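Local coordinates for peroxisomal fatty acid beta-oxidation multifunctional protein MFP2 (Arabidopsis thaliana, PDB 2WTB) that carries out successive steps of peroxisomal fatty acid beta-oxidation, acting as a long-chain enoyl-CoA hydratase and as a 3-hydroxyacyl-CoA dehydrogenase, at residues A[158-163]-A[228-233]; A[153-158]-A[253-258]; A[133-138]-A[182-187]; A[236-241]-A[247-252]; A[106-111]-A[195-200]. One frame throughout, in Å; residues are numbered along the deposited sequence.

In the fold
The five contacts lie in the N-terminal region of the chain, which carries the hydratase/isomerase family, and illustrate how packing changes with depth. Interactions 2, 3 and 5 are buried, whereas interactions 1 and 4 are partly buried and include residues at the surface. Interactions 1 and 4 both use helix 224-241, and interactions 2 and 4 share helix 247-260, so these three tie one helical layer together; interaction 1 touches both of the others. Interactions 3 and 5 belong to the strand core, where Gln134 of the first meets Gly111 of the second. Aliphatic carbon dominates throughout, but interaction 2 also brings a guanidinium group to a backbone carbonyl, and interaction 5 adds an indole ring.

Interaction 1: A[158-163]-A[228-233]; sequences VGLTKA and REILTF
Leu160 and Ile230 meet tip to tip between helix 160-169 and helix 224-241, and the leucine can be followed outward atom by atom. Its CB starts on a bond directed at the opposite helix, from the first turn after the N-cap residue Gly159. The next carbon, CG, lies anti to the backbone N and beside the carbonyl carbon (chi1 -175°), which carries the fork into the interface. Leu160 CG then comes within 4.1 Å of Ile230 CG2. Of the two methyls, CD2 makes the main contact: Leu160 CD2 lies 3.7 Å from Ile230 CG2 and 4.0 Å from Ile230 CB, so it rests against the branch point of the isoleucine. Leu231, the next residue along, brings its CG to 4.3 Å from Leu160 CD2 and flanks this methyl. The other methyl, CD1, turns toward Ile255 of helix 247-260, and Pro155 of helix 150-158 touches Leu160 as well, so one leucine packs against several helices. Pro222 reaches both Leu160 and Ile230. At the outer margin the Thr161 OG1 hydroxyl passes Ile230 CD1 at 4.3 Å, a loose approach at the exposed side. No hydrogen bond links the two segments. The contact is therefore held by the shape and hydrophobicity of branched aliphatic groups, with burial growing from Thr161 inward to Leu160, and no polar contact between the two segments sets their register.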
# COMPACT_ATOMS: atom_id res chain seq x y z
N VAL A 158 15.03 16.88 16.77
CA VAL A 158 14.26 17.65 15.80
C VAL A 158 13.09 18.39 16.43
O VAL A 158 12.45 19.22 15.78
CB VAL A 158 13.71 16.76 14.66
CG1 VAL A 158 14.82 15.88 14.10
CG2 VAL A 158 12.56 15.91 15.17
N GLY A 159 12.82 18.10 17.70
CA GLY A 159 11.69 18.69 18.39
C GLY A 159 10.55 17.70 18.52
O GLY A 159 10.49 16.72 17.78
N LEU A 160 9.65 17.96 19.46
CA LEU A 160 8.53 17.06 19.71
C LEU A 160 7.48 17.12 18.60
O LEU A 160 6.94 16.10 18.19
CB LEU A 160 7.87 17.38 21.06
CG LEU A 160 6.77 16.41 21.48
CD1 LEU A 160 7.31 14.98 21.53
CD2 LEU A 160 6.16 16.81 22.82
N THR A 161 7.20 18.33 18.13
CA THR A 161 6.18 18.53 17.10
C THR A 161 6.53 17.81 15.80
O THR A 161 5.69 17.15 15.20
CB THR A 161 5.96 20.03 16.81
OG1 THR A 161 5.59 20.70 18.02
CG2 THR A 161 4.87 20.22 15.77
N LYS A 162 7.78 17.95 15.37
CA LYS A 162 8.23 17.31 14.14
C LYS A 162 8.38 15.81 14.32
O LYS A 162 7.97 15.02 13.47
CB LYS A 162 9.56 17.91 13.67
CG LYS A 162 9.97 17.44 12.29
CD LYS A 162 8.87 17.71 11.28
CE LYS A 162 9.30 17.37 9.87
NZ LYS A 162 8.21 17.62 8.88
N ALA A 163 8.97 15.41 15.45
CA ALA A 163 9.15 14.00 15.76
C ALA A 163 7.81 13.28 15.72
O ALA A 163 7.68 12.20 15.14
CB ALA A 163 9.80 13.83 17.12
N ARG A 228 3.19 17.79 27.66
CA ARG A 228 2.02 16.98 28.00
C ARG A 228 0.80 17.42 27.20
O ARG A 228 -0.04 16.60 26.84
CB ARG A 228 1.72 17.04 29.50
CG ARG A 228 2.57 16.11 30.34
CD ARG A 228 1.88 15.79 31.65
NE ARG A 228 2.55 14.71 32.38
CZ ARG A 228 3.24 14.89 33.50
NH1 ARG A 228 3.36 16.10 34.03
NH2 ARG A 228 3.82 13.85 34.09
N GLU A 229 0.71 18.72 26.93
CA GLU A 229 -0.38 19.26 26.14
C GLU A 229 -0.28 18.77 24.70
O GLU A 229 -1.29 18.45 24.06
CB GLU A 229 -0.33 20.79 26.18
CG GLU A 229 -1.59 21.47 25.66
CD GLU A 229 -1.57 22.97 25.88
OE1 GLU A 229 -0.49 23.50 26.23
OE2 GLU A 229 -2.62 23.62 25.71
N ILE A 230 0.95 18.71 24.19
CA ILE A 230 1.20 18.24 22.83
C ILE A 230 0.97 16.74 22.71
O ILE A 230 0.40 16.26 21.73
CB ILE A 230 2.63 18.58 22.39
CG1 ILE A 230 2.78 20.09 22.19
CG2 ILE A 230 2.99 17.85 21.11
CD1 ILE A 230 4.21 20.56 22.05
N LEU A 231 1.41 16.00 23.73
CA LEU A 231 1.24 14.55 23.75
C LEU A 231 -0.22 14.15 23.92
O LEU A 231 -0.71 13.25 23.24
CB LEU A 231 2.10 13.93 24.87
CG LEU A 231 3.59 13.82 24.57
CD1 LEU A 231 4.40 13.71 25.85
CD2 LEU A 231 3.87 12.64 23.65
N THR A 232 -0.91 14.82 24.83
CA THR A 232 -2.33 14.58 25.03
C THR A 232 -3.08 14.80 23.72
O THR A 232 -3.83 13.93 23.27
CB THR A 232 -2.91 15.49 26.13
OG1 THR A 232 -2.59 14.94 27.42
CG2 THR A 232 -4.42 15.61 26.00
N PHE A 233 -2.88 15.96 23.12
CA PHE A 233 -3.53 16.29 21.86
C PHE A 233 -3.35 15.17 20.84
O PHE A 233 -4.33 14.65 20.30
CB PHE A 233 -2.98 17.61 21.30
CG PHE A 233 -3.58 18.01 19.98
CD1 PHE A 233 -4.68 18.84 19.93
CD2 PHE A 233 -3.03 17.56 18.79
CE1 PHE A 233 -5.24 19.21 18.72
CE2 PHE A 233 -3.57 17.93 17.57
CZ PHE A 233 -4.68 18.75 17.54

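Interaction 2: A[153-158]-A[253-258]; sequences RLPRLV and DAIEVG
Arg156 meets Gly258 and Pro155 meets Ile255 where helix 150-158 faces helix 247-260, two neighbours reaching across in quite different ways. The arginine leaves its backbone with CG opposite the carbonyl carbon (chi1 -68°), and its chain then runs fully extended from CG to NE. That stretched shape bridges the gap between the helices and brings the guanidinium group edge-on to Gly258, whose carbonyl oxygen lies near the plane of the group. Arg156 NH2 stands 3.1 Å from Gly258 O. The other terminal nitrogen, NH1, has a hydrogen bond to the carbonyl oxygen of Lys217, which fixes one end of the group, while NH2 faces the Gly258 carbonyl. Pro263 and Leu221 touch the arginine side chain. This is part of the crotonase-type domain, in which helices that follow the strand core close over it; the side chain of Pro155 is about 9 Å from that of Glu119, the predicted nucleophile. Pro155 also marks a kink in its helix, since its ring nitrogen makes no bond to the preceding turn. Around the kink, Leu154 O accepts from both Leu157 N and Val158 N. The proline ring, puckered C-gamma exo, turns its CG toward Ile255, and Pro155 CG lies 4.4 Å from Ile255 CG2. In Ile255 this short methyl branch serves the proline, while Leu164 of helix 160-169 lies against the same residue.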
# COMPACT_ATOMS: atom_id res chain seq x y z
N ARG A 153 15.43 9.80 20.97
CA ARG A 153 16.40 10.68 20.33
C ARG A 153 15.80 11.60 19.27
O ARG A 153 16.26 12.73 19.09
CB ARG A 153 17.57 9.88 19.77
CG ARG A 153 18.34 9.14 20.85
CD ARG A 153 19.61 8.49 20.32
NE ARG A 153 20.41 7.94 21.42
CZ ARG A 153 20.24 6.72 21.93
NH1 ARG A 153 19.31 5.91 21.44
NH2 ARG A 153 21.01 6.32 22.93
N LEU A 154 14.77 11.14 18.57
CA LEU A 154 14.15 11.95 17.52
C LEU A 154 13.57 13.26 18.05
O LEU A 154 13.91 14.33 17.56
CB LEU A 154 13.10 11.15 16.74
CG LEU A 154 12.42 11.88 15.58
CD1 LEU A 154 13.45 12.50 14.65
CD2 LEU A 154 11.50 10.94 14.81
N PRO A 155 12.68 13.18 19.06
CA PRO A 155 12.13 14.41 19.62
C PRO A 155 13.22 15.33 20.19
O PRO A 155 13.07 16.55 20.14
CB PRO A 155 11.22 13.91 20.75
CG PRO A 155 10.87 12.52 20.36
CD PRO A 155 12.10 11.98 19.68
N ARG A 156 14.30 14.75 20.70
CA ARG A 156 15.39 15.53 21.27
C ARG A 156 16.28 16.19 20.20
O ARG A 156 16.98 17.16 20.49
CB ARG A 156 16.23 14.67 22.22
CG ARG A 156 15.49 14.27 23.47
CD ARG A 156 16.29 13.30 24.32
NE ARG A 156 15.46 12.73 25.38
CZ ARG A 156 15.34 13.26 26.60
NH1 ARG A 156 16.00 14.37 26.90
NH2 ARG A 156 14.57 12.67 27.50
N LEU A 157 16.24 15.67 18.98
CA LEU A 157 17.07 16.20 17.90
C LEU A 157 16.31 17.15 16.98
O LEU A 157 16.89 18.11 16.47
CB LEU A 157 17.70 15.06 17.09
CG LEU A 157 18.90 14.37 17.73
CD1 LEU A 157 19.35 13.18 16.90
CD2 LEU A 157 20.04 15.35 17.93
N VAL A 158 15.03 16.88 16.77
CA VAL A 158 14.26 17.65 15.80
C VAL A 158 13.09 18.39 16.43
O VAL A 158 12.45 19.22 15.78
CB VAL A 158 13.71 16.76 14.66
CG1 VAL A 158 14.82 15.88 14.10
CG2 VAL A 158 12.56 15.91 15.17
N ASP A 253 3.06 6.60 24.37
CA ASP A 253 3.38 6.31 25.76
C ASP A 253 4.89 6.37 25.99
O ASP A 253 5.36 7.09 26.87
CB ASP A 253 2.85 4.94 26.16
CG ASP A 253 1.35 4.93 26.35
OD1 ASP A 253 0.76 6.02 26.49
OD2 ASP A 253 0.76 3.82 26.36
N ALA A 254 5.63 5.60 25.20
CA ALA A 254 7.08 5.55 25.33
C ALA A 254 7.70 6.94 25.20
O ALA A 254 8.71 7.24 25.84
CB ALA A 254 7.67 4.62 24.28
N ILE A 255 7.08 7.78 24.38
CA ILE A 255 7.59 9.13 24.15
C ILE A 255 7.39 10.00 25.40
O ILE A 255 8.31 10.69 25.83
CB ILE A 255 6.92 9.80 22.93
CG1 ILE A 255 7.19 8.98 21.66
CG2 ILE A 255 7.43 11.22 22.75
CD1 ILE A 255 6.68 9.62 20.39
N GLU A 256 6.19 9.94 25.97
CA GLU A 256 5.87 10.72 27.15
C GLU A 256 6.73 10.33 28.35
O GLU A 256 7.28 11.19 29.04
CB GLU A 256 4.39 10.58 27.50
CG GLU A 256 3.95 11.40 28.70
CD GLU A 256 2.44 11.46 28.85
OE1 GLU A 256 1.96 12.22 29.71
OE2 GLU A 256 1.75 10.75 28.09
N VAL A 257 6.86 9.03 28.58
CA VAL A 257 7.67 8.52 29.68
C VAL A 257 9.10 9.05 29.61
O VAL A 257 9.66 9.49 30.61
CB VAL A 257 7.69 6.98 29.71
CG1 VAL A 257 8.64 6.48 30.78
CG2 VAL A 257 6.29 6.44 29.93
N GLY A 258 9.68 9.01 28.41
CA GLY A 258 11.03 9.48 28.21
C GLY A 258 11.19 10.96 28.52
O GLY A 258 12.22 11.39 29.01

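Interaction 3: A[133-138]-A[182-187]; sequences AQLGLP and GLIDAV
Leu135 swings its CG opposite the carbonyl carbon with a chi1 of -36°, well short of the usual staggered value, while Ile184 folds its CD1 back with chi2 at -64°; together these turns bring the ends of the two side chains into contact. They cross obliquely. Leu135 CD1 settles 3.4 Å from Ile184 CG1 and 3.6 Å from Ile184 CD1, so a single methyl is pressed against the outer arm of the isoleucine. Leu183 comes in beside this pair: its CD2 lies 4.0 Å from Leu135 CD1 and equally far from Leu135 CB, closing over the leucine from base to tip. Val173 and Leu118 add to the apolar surroundings of Leu135, and Met122 touches Leu183. The segment 182-187 enters from a helix that ends in a Schellman motif at Gly182, then leads into edge strand 186-187. The side chain of Leu183 is about 9 Å from that of Glu119, the predicted nucleophile. Strand 134-136 is the middle strand of a small three-stranded sheet, and through Leu135 it packs on the loop leading into the edge strand of the six-stranded sheet, within the crotonase-type domain.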
# COMPACT_ATOMS: atom_id res chain seq x y z
N ALA A 133 19.41 12.30 0.70
CA ALA A 133 19.19 11.09 1.49
C ALA A 133 17.87 11.15 2.25
O ALA A 133 17.40 12.23 2.60
CB ALA A 133 20.35 10.86 2.44
N GLN A 134 17.27 9.99 2.50
CA GLN A 134 16.00 9.92 3.21
C GLN A 134 16.17 9.48 4.66
O GLN A 134 16.87 8.51 4.94
CB GLN A 134 15.02 8.99 2.51
CG GLN A 134 14.40 9.58 1.26
CD GLN A 134 13.25 8.74 0.74
OE1 GLN A 134 12.78 8.94 -0.38
NE2 GLN A 134 12.80 7.79 1.55
N LEU A 135 15.53 10.20 5.56
CA LEU A 135 15.64 9.94 6.99
C LEU A 135 14.25 9.90 7.59
O LEU A 135 13.46 10.82 7.40
CB LEU A 135 16.45 11.05 7.65
CG LEU A 135 17.60 11.61 6.82
CD1 LEU A 135 18.05 12.96 7.35
CD2 LEU A 135 18.77 10.62 6.76
N GLY A 136 13.94 8.82 8.32
CA GLY A 136 12.63 8.69 8.92
C GLY A 136 12.43 7.44 9.74
O GLY A 136 13.31 6.58 9.82
N LEU A 137 11.26 7.34 10.37
CA LEU A 137 10.90 6.17 11.16
C LEU A 137 9.55 5.63 10.70
O LEU A 137 8.51 6.04 11.19
CB LEU A 137 10.85 6.53 12.65
CG LEU A 137 12.18 6.91 13.31
CD1 LEU A 137 11.96 7.38 14.74
CD2 LEU A 137 13.16 5.74 13.27
N PRO A 138 9.58 4.70 9.74
CA PRO A 138 8.40 4.12 9.09
C PRO A 138 7.74 3.00 9.90
O PRO A 138 6.70 2.49 9.50
CB PRO A 138 8.97 3.53 7.79
CG PRO A 138 10.42 3.97 7.72
CD PRO A 138 10.83 4.20 9.13
N GLY A 182 18.15 19.97 12.68
CA GLY A 182 19.11 19.58 13.69
C GLY A 182 19.31 18.08 13.73
O GLY A 182 20.00 17.56 14.61
N LEU A 183 18.71 17.38 12.77
CA LEU A 183 18.86 15.94 12.66
C LEU A 183 20.18 15.60 11.98
O LEU A 183 20.89 14.68 12.40
CB LEU A 183 17.69 15.34 11.87
CG LEU A 183 17.74 13.84 11.62
CD1 LEU A 183 17.98 13.08 12.91
CD2 LEU A 183 16.45 13.38 10.96
N ILE A 184 20.50 16.35 10.92
CA ILE A 184 21.75 16.20 10.18
C ILE A 184 22.67 17.40 10.43
O ILE A 184 22.24 18.55 10.29
CB ILE A 184 21.50 16.09 8.67
CG1 ILE A 184 20.66 14.85 8.35
CG2 ILE A 184 22.81 16.04 7.91
CD1 ILE A 184 21.35 13.55 8.69
N ASP A 185 23.92 17.13 10.78
CA ASP A 185 24.86 18.18 11.14
C ASP A 185 25.51 18.86 9.93
O ASP A 185 25.91 20.02 10.01
CB ASP A 185 25.95 17.63 12.05
CG ASP A 185 25.43 17.29 13.43
OD1 ASP A 185 24.77 18.15 14.05
OD2 ASP A 185 25.69 16.16 13.91
N ALA A 186 25.60 18.14 8.82
CA ALA A 186 26.23 18.69 7.62
C ALA A 186 25.84 17.91 6.36
O ALA A 186 25.70 16.69 6.40
CB ALA A 186 27.74 18.72 7.77
N VAL A 187 25.66 18.63 5.26
CA VAL A 187 25.35 18.01 3.98
C VAL A 187 26.49 18.22 2.99
O VAL A 187 26.80 19.35 2.61
CB VAL A 187 24.05 18.58 3.37
CG1 VAL A 187 23.81 17.97 1.99
CG2 VAL A 187 22.87 18.31 4.28

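Interaction 4: A[236-241]-A[247-252]; sequences AQTLKR and HPLMCL
Thr238 and Leu249 face each other across two short helical segments that run antiparallel, their axes 10.0 Å apart at closest and 173° between their directions, in a helical hairpin joined by five residues. The two side chains slide past each other in opposite directions. In Thr238, OG1 sits beside the backbone N (chi1 -67°), which leaves the methyl CG2 anti to that nitrogen and sends it into the interface: Thr238 CG2 is 3.6 Å from Pro248 CB and 3.8 Å from Leu249 CD2. The hydroxyl does different work, since Thr238 OG1 hydrogen-bonds back to the carbonyl oxygen of Ala234 in its own helix; the polar half of the residue is thus satisfied while the methyl packs. Leu249 uses both branches. While CD2 meets the threonine, CD1 meets Leu239, and the two leucines cross at about a right angle. Leu249 CD1 lies 3.4 Å from Leu239 CD2 and 3.6 Å from Leu239 CG, so it seats against the fork of its neighbour. Replacing Leu249 by an alanine is likely to open a gap between the helices, where the fork of Leu239 loses its partner and Thr238 CG2 is left with Pro248 across the hairpin. Leu252, one turn on, approaches the threonine more loosely. The hairpin is bounded by helix 160-169, where Leu168 touches Thr238, Ile167 touches Cys251 and Leu164 touches Leu252, and by helix 263-277, where Val277 and Val273 lie against His247 and Met250.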
# COMPACT_ATOMS: atom_id res chain seq x y z
N ALA A 236 -5.26 12.10 21.46
CA ALA A 236 -6.67 12.36 21.22
C ALA A 236 -7.06 12.21 19.76
O ALA A 236 -8.02 11.52 19.43
CB ALA A 236 -7.04 13.75 21.73
N GLN A 237 -6.31 12.86 18.87
CA GLN A 237 -6.66 12.85 17.45
C GLN A 237 -6.24 11.55 16.76
O GLN A 237 -6.67 11.27 15.64
CB GLN A 237 -6.05 14.06 16.73
CG GLN A 237 -4.59 13.91 16.38
CD GLN A 237 -4.14 14.94 15.36
OE1 GLN A 237 -4.88 15.86 15.03
NE2 GLN A 237 -2.92 14.79 14.87
N THR A 238 -5.41 10.76 17.42
CA THR A 238 -5.02 9.46 16.90
C THR A 238 -6.12 8.44 17.19
O THR A 238 -6.25 7.43 16.50
CB THR A 238 -3.68 8.97 17.48
OG1 THR A 238 -2.62 9.83 17.02
CG2 THR A 238 -3.38 7.55 17.05
N LEU A 239 -6.92 8.73 18.21
CA LEU A 239 -8.08 7.90 18.54
C LEU A 239 -9.31 8.32 17.74
O LEU A 239 -10.30 7.60 17.69
CB LEU A 239 -8.38 7.97 20.04
CG LEU A 239 -7.60 7.00 20.93
CD1 LEU A 239 -7.79 7.35 22.40
CD2 LEU A 239 -8.02 5.57 20.65
N LYS A 240 -9.23 9.49 17.12
CA LYS A 240 -10.33 9.99 16.31
C LYS A 240 -10.23 9.47 14.88
O LYS A 240 -11.25 9.15 14.26
N ARG A 241 -9.01 9.37 14.37
CA ARG A 241 -8.79 8.91 13.00
C ARG A 241 -8.63 7.39 12.93
O ARG A 241 -9.27 6.73 12.12
CB ARG A 241 -7.56 9.60 12.40
CG ARG A 241 -7.60 11.11 12.48
CD ARG A 241 -8.89 11.66 11.89
NE ARG A 241 -9.02 13.10 12.09
CZ ARG A 241 -10.09 13.81 11.75
NH1 ARG A 241 -11.13 13.21 11.19
NH2 ARG A 241 -10.12 15.12 11.97
N HIS A 247 -1.18 0.50 18.50
CA HIS A 247 0.26 0.72 18.51
C HIS A 247 0.70 2.19 18.50
O HIS A 247 1.69 2.53 19.15
CB HIS A 247 0.96 -0.08 17.40
CG HIS A 247 0.39 0.15 16.03
ND1 HIS A 247 1.02 0.94 15.09
CD2 HIS A 247 -0.74 -0.31 15.45
CE1 HIS A 247 0.29 0.96 13.99
NE2 HIS A 247 -0.78 0.22 14.18
N PRO A 248 -0.01 3.06 17.77
CA PRO A 248 0.38 4.48 17.80
C PRO A 248 0.32 5.06 19.21
O PRO A 248 1.25 5.74 19.64
CB PRO A 248 -0.66 5.15 16.90
CG PRO A 248 -1.11 4.07 15.98
CD PRO A 248 -1.10 2.82 16.81
N LEU A 249 -0.77 4.79 19.92
CA LEU A 249 -0.92 5.27 21.29
C LEU A 249 0.13 4.64 22.19
O LEU A 249 0.67 5.29 23.09
CB LEU A 249 -2.32 4.97 21.82
CG LEU A 249 -3.48 5.42 20.94
CD1 LEU A 249 -4.79 4.89 21.49
CD2 LEU A 249 -3.50 6.93 20.81
N MET A 250 0.42 3.36 21.95
CA MET A 250 1.44 2.65 22.70
C MET A 250 2.81 3.27 22.46
O MET A 250 3.68 3.24 23.32
CB MET A 250 1.46 1.17 22.32
CG MET A 250 0.17 0.43 22.63
SD MET A 250 0.23 -1.30 22.11
CE MET A 250 -1.36 -1.88 22.70
N CYS A 251 2.98 3.84 21.27
CA CYS A 251 4.24 4.49 20.91
C CYS A 251 4.33 5.86 21.55
O CYS A 251 5.41 6.30 21.95
CB CYS A 251 4.36 4.62 19.38
SG CYS A 251 5.82 5.53 18.83
N LEU A 252 3.19 6.54 21.66
CA LEU A 252 3.14 7.85 22.29
C LEU A 252 3.45 7.73 23.78
O LEU A 252 4.03 8.64 24.38
CB LEU A 252 1.77 8.50 22.08
CG LEU A 252 1.47 8.94 20.65
CD1 LEU A 252 0.00 9.30 20.49
CD2 LEU A 252 2.36 10.11 20.25

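Interaction 5: A[106-111]-A[195-200]; sequences VAAIDG and TTARRW
Val106 and Trp200 cross at about a right angle where strand 105-109 packs against helix 193-205, with Ala197 CB against the other methyl of the valine. The short strand and helix segments are nearly antiparallel, 168° apart in direction, with axes 8.1 Å from each other. Both methyls of Val106 lie by the Ala197 carbonyl, and each has a further partner. CG1 extends away from the backbone N (chi1 177°) and also touches the methyl of Ala197, at 3.7 Å from Val106 CG1 to Ala197 CB. CG2 also meets the indole, with Val106 CG2 lying 4.1 Å from Trp200 CD1. The stem of the valine lies against the same carbonyl, since Val106 CB is 3.8 Å from Ala197 O. Two residues along, Ala108 offers a second methyl to the same spot, and Ala108 CB stands 4.0 Å from Ala197 CB. Were Val106 cut back to an alanine, Trp200 CD1 would probably lose its strand contact, and Ala197 CB would keep only Ala108 from this segment. The tryptophan spreads on over neighbouring strand 126-129, touching Ala126 and Ile128, and makes a cation-pi contact with Lys209. The small Ala197 allows the close approach of helix and strand at Val106, and with no hydrogen bond across it the contact between the segments is one of apolar packing.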
# COMPACT_ATOMS: atom_id res chain seq x y z
N VAL A 106 30.82 9.11 14.55
CA VAL A 106 30.16 9.96 13.56
C VAL A 106 29.56 9.09 12.47
O VAL A 106 30.24 8.22 11.92
CB VAL A 106 31.14 10.96 12.92
CG1 VAL A 106 30.42 11.78 11.85
CG2 VAL A 106 31.73 11.87 13.98
N ALA A 107 28.29 9.32 12.17
CA ALA A 107 27.62 8.57 11.12
C ALA A 107 27.78 9.25 9.77
O ALA A 107 27.59 10.46 9.64
CB ALA A 107 26.14 8.38 11.46
N ALA A 108 28.15 8.47 8.76
CA ALA A 108 28.26 8.96 7.39
C ALA A 108 27.11 8.40 6.57
O ALA A 108 27.13 7.24 6.17
CB ALA A 108 29.60 8.56 6.79
N ILE A 109 26.11 9.24 6.32
CA ILE A 109 24.88 8.78 5.69
C ILE A 109 24.79 9.07 4.20
O ILE A 109 25.02 10.19 3.75
CB ILE A 109 23.63 9.37 6.39
CG1 ILE A 109 23.58 8.94 7.85
CG2 ILE A 109 22.37 8.95 5.66
CD1 ILE A 109 22.44 9.57 8.64
N ASP A 110 24.45 8.03 3.44
CA ASP A 110 24.18 8.17 2.01
C ASP A 110 22.91 7.39 1.69
O ASP A 110 22.58 6.43 2.38
CB ASP A 110 25.36 7.61 1.20
CG ASP A 110 25.28 7.98 -0.26
OD1 ASP A 110 24.41 8.79 -0.64
OD2 ASP A 110 26.11 7.47 -1.05
N GLY A 111 22.21 7.81 0.65
CA GLY A 111 21.03 7.09 0.19
C GLY A 111 19.86 7.17 1.15
O GLY A 111 18.93 7.95 0.94
N THR A 195 35.17 11.24 4.31
CA THR A 195 36.26 12.16 4.61
C THR A 195 35.79 13.23 5.59
O THR A 195 36.47 13.53 6.58
CB THR A 195 36.79 12.85 3.34
OG1 THR A 195 37.64 11.95 2.62
CG2 THR A 195 37.58 14.09 3.70
N THR A 196 34.63 13.82 5.32
CA THR A 196 34.06 14.82 6.21
C THR A 196 33.81 14.22 7.59
O THR A 196 34.08 14.85 8.61
CB THR A 196 32.75 15.38 5.64
OG1 THR A 196 33.01 16.04 4.39
CG2 THR A 196 32.13 16.38 6.61
N ALA A 197 33.30 12.99 7.62
CA ALA A 197 32.95 12.35 8.89
C ALA A 197 34.17 12.11 9.78
O ALA A 197 34.13 12.40 10.98
CB ALA A 197 32.20 11.05 8.64
N ARG A 198 35.25 11.59 9.20
CA ARG A 198 36.46 11.34 9.98
C ARG A 198 37.12 12.64 10.43
O ARG A 198 37.71 12.71 11.51
CB ARG A 198 37.45 10.44 9.22
CG ARG A 198 38.05 11.06 7.97
CD ARG A 198 39.30 10.31 7.52
NE ARG A 198 39.01 8.97 7.03
CZ ARG A 198 39.49 7.85 7.57
NH1 ARG A 198 40.29 7.92 8.62
NH2 ARG A 198 39.17 6.67 7.05
N ARG A 199 37.02 13.68 9.61
CA ARG A 199 37.49 15.00 9.99
C ARG A 199 36.65 15.54 11.15
O ARG A 199 37.17 16.15 12.09
CB ARG A 199 37.42 15.97 8.81
CG ARG A 199 37.90 17.37 9.13
CD ARG A 199 37.54 18.36 8.03
NE ARG A 199 36.10 18.61 7.97
CZ ARG A 199 35.46 19.49 8.73
NH1 ARG A 199 36.13 20.21 9.62
NH2 ARG A 199 34.15 19.64 8.61
N TRP A 200 35.35 15.31 11.07
CA TRP A 200 34.43 15.73 12.12
C TRP A 200 34.73 14.99 13.42
O TRP A 200 34.76 15.59 14.50
CB TRP A 200 32.98 15.48 11.69
CG TRP A 200 31.96 16.25 12.48
CD1 TRP A 200 31.54 15.99 13.75
CD2 TRP A 200 31.23 17.41 12.04
NE1 TRP A 200 30.60 16.92 14.13
CE2 TRP A 200 30.39 17.79 13.10
CE3 TRP A 200 31.21 18.15 10.86
CZ2 TRP A 200 29.54 18.89 13.02
CZ3 TRP A 200 30.36 19.24 10.77
CH2 TRP A 200 29.53 19.60 11.84